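Local coordinates for LY49A (Mus musculus, PDB 1QO3), which acts as an inhibitory receptor on natural killer cells, recognising H-2d class I molecules through its C-type lectin-like domain and so preventing lysis of the target cell, at residues S91-N96 with T113-G118. The protein carries 1 engineered substitution. Sequence-based numbering, arbitrary orientation.
Sequences SKLALN and TRLDNG
Leu93 and Leu95, on a loop segment without regular structure, reach Leu115, the first residue of strand 115-118. The backbones stay well apart, with the CA atoms of Leu95 and Leu115 9.5 Å from each other, and no hydrogen bond links the segments. Residues 91-96 belong to the long loop between strands 82-85 and 107-110, whereas strand 115-118 pairs antiparallel with 107-110 through backbone bonds of Asp116 with Leu109 and of Gly118 with Cys107.

Three leucines bridge the distance, each pointing its side chain's first bond toward the other segment. A single methyl of Leu115 does the touching: its CD2 lies 4.2 Å from CD2 of Leu93 and 4.1 Å from CD1 of Leu95, so that it meets one branch of each loop leucine. Leu95 and Leu115 are inclined to one another, and both hold CG opposite the backbone N (chi1 -172° and -153°), which carries the branched ends toward each other. The other surroundings of Leu115 include Met108 and Leu110 of the neighbouring strand, while Leu95 also rests on Tyr100.

Next to the leucines, the loop is shaped by an ST turn: Ser91 OG accepts the backbone N-H of Leu93 at 3.2 Å, nearly straight at 163°. On either side of Leu115 in sequence, Arg114 and Asp116 pair by charge, NH2 being 3.5 Å from OD1, with the oxygen well out of the guanidinium plane. Thr113 OG1 and Arg114 NH1 hydrogen-bond to the backbone of a chain of another protein in the assembly.

The case illustrates how a C-type lectin-like domain can join its long loop to the sheet: with only methyl contacts between the segments, cohesion here rests on dispersion and the exclusion of water, without the directional constraint of hydrogen bonds.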
loop_
_atom_site.group_PDB
_atom_site.type_symbol
_atom_site.label_atom_id
_atom_site.label_comp_id
_atom_site.label_asym_id
_atom_site.label_seq_id
_atom_site.Cartn_x
_atom_site.Cartn_y
_atom_site.Cartn_z
ATOM N N SER C 91 -25.051 0.470 22.770
ATOM C CA SER C 91 -23.800 0.056 22.157
ATOM C C SER C 91 -22.762 1.151 22.361
ATOM O O SER C 91 -23.103 2.333 22.376
ATOM C CB SER C 91 -24.000 -0.185 20.661
ATOM O OG SER C 91 -22.753 -0.345 20.008
ATOM N N LYS C 92 -21.499 0.757 22.509
ATOM C CA LYS C 92 -20.417 1.715 22.711
ATOM C C LYS C 92 -20.253 2.623 21.499
ATOM O O LYS C 92 -19.669 3.701 21.598
ATOM C CB LYS C 92 -19.098 0.983 22.984
ATOM C CG LYS C 92 -19.056 0.198 24.294
ATOM C CD LYS C 92 -19.121 1.109 25.513
ATOM C CE LYS C 92 -17.916 2.049 25.585
ATOM N NZ LYS C 92 -17.964 2.952 26.781
ATOM N N LEU C 93 -20.770 2.180 20.358
ATOM C CA LEU C 93 -20.686 2.944 19.121
ATOM C C LEU C 93 -21.479 4.246 19.229
ATOM O O LEU C 93 -22.705 4.228 19.389
ATOM C CB LEU C 93 -21.231 2.116 17.955
ATOM C CG LEU C 93 -21.113 2.731 16.560
ATOM C CD1 LEU C 93 -19.662 2.667 16.114
ATOM C CD2 LEU C 93 -22.007 1.984 15.575
ATOM N N ALA C 94 -20.775 5.372 19.141
ATOM C CA ALA C 94 -21.404 6.687 19.218
ATOM C C ALA C 94 -22.068 7.002 17.884
ATOM O O ALA C 94 -21.442 7.549 16.970
ATOM C CB ALA C 94 -20.362 7.752 19.552
ATOM N N LEU C 95 -23.344 6.655 17.775
ATOM C CA LEU C 95 -24.080 6.879 16.543
ATOM C C LEU C 95 -25.139 7.959 16.723
ATOM O O LEU C 95 -25.874 7.963 17.712
ATOM C CB LEU C 95 -24.735 5.566 16.101
ATOM C CG LEU C 95 -25.419 5.487 14.734
ATOM C CD1 LEU C 95 -24.415 5.745 13.617
ATOM C CD2 LEU C 95 -26.036 4.107 14.578
ATOM N N ASN C 96 -25.205 8.885 15.773
ATOM C CA ASN C 96 -26.199 9.948 15.832
ATOM C C ASN C 96 -27.472 9.455 15.149
ATOM O O ASN C 96 -27.662 9.649 13.947
ATOM C CB ASN C 96 -25.700 11.206 15.119
ATOM C CG ASN C 96 -26.645 12.385 15.296
ATOM O OD1 ASN C 96 -26.978 13.080 14.336
ATOM N ND2 ASN C 96 -27.079 12.615 16.536
ATOM N N THR C 113 -18.928 2.083 2.934
ATOM C CA THR C 113 -18.734 3.489 3.255
ATOM C C THR C 113 -19.821 4.118 4.105
ATOM O O THR C 113 -19.683 5.260 4.539
ATOM C CB THR C 113 -18.612 4.322 1.952
ATOM O OG1 THR C 113 -19.765 4.088 1.121
ATOM C CG2 THR C 113 -17.349 3.937 1.185
ATOM N N ARG C 114 -20.896 3.388 4.359
ATOM C CA ARG C 114 -21.980 3.970 5.136
ATOM C C ARG C 114 -22.770 3.044 6.058
ATOM O O ARG C 114 -22.705 1.816 5.973
ATOM C CB ARG C 114 -22.985 4.649 4.185
ATOM C CG ARG C 114 -22.475 5.884 3.421
ATOM C CD ARG C 114 -22.260 7.086 4.345
ATOM N NE ARG C 114 -23.456 7.413 5.117
ATOM C CZ ARG C 114 -24.555 7.972 4.616
ATOM N NH1 ARG C 114 -24.624 8.285 3.329
ATOM N NH2 ARG C 114 -25.603 8.192 5.401
ATOM N N LEU C 115 -23.519 3.695 6.939
ATOM C CA LEU C 115 -24.441 3.079 7.881
ATOM C C LEU C 115 -25.645 3.987 7.559
ATOM O O LEU C 115 -25.881 5.002 8.217
ATOM C CB LEU C 115 -23.940 3.265 9.325
ATOM C CG LEU C 115 -24.341 2.231 10.394
ATOM C CD1 LEU C 115 -24.280 0.814 9.828
ATOM C CD2 LEU C 115 -23.410 2.354 11.598
ATOM N N ASP C 116 -26.368 3.625 6.502
ATOM C CA ASP C 116 -27.500 4.399 5.996
ATOM C C ASP C 116 -28.837 3.680 6.198
ATOM O O ASP C 116 -28.898 2.447 6.168
ATOM C CB ASP C 116 -27.245 4.675 4.507
ATOM C CG ASP C 116 -28.154 5.739 3.929
ATOM O OD1 ASP C 116 -28.636 6.604 4.690
ATOM O OD2 ASP C 116 -28.362 5.717 2.696
ATOM N N ASN C 117 -29.908 4.445 6.406
ATOM C CA ASN C 117 -31.212 3.833 6.619
ATOM C C ASN C 117 -31.888 3.489 5.305
ATOM O O ASN C 117 -31.711 4.174 4.299
ATOM C CB ASN C 117 -32.121 4.732 7.474
ATOM C CG ASN C 117 -32.447 6.059 6.802
ATOM O OD1 ASN C 117 -31.553 6.797 6.381
ATOM N ND2 ASN C 117 -33.739 6.373 6.712
ATOM N N GLY C 118 -32.635 2.392 5.317
ATOM C CA GLY C 118 -33.336 1.946 4.133
ATOM C C GLY C 118 -34.715 1.449 4.526
ATOM O O GLY C 118 -35.046 1.355 5.708
#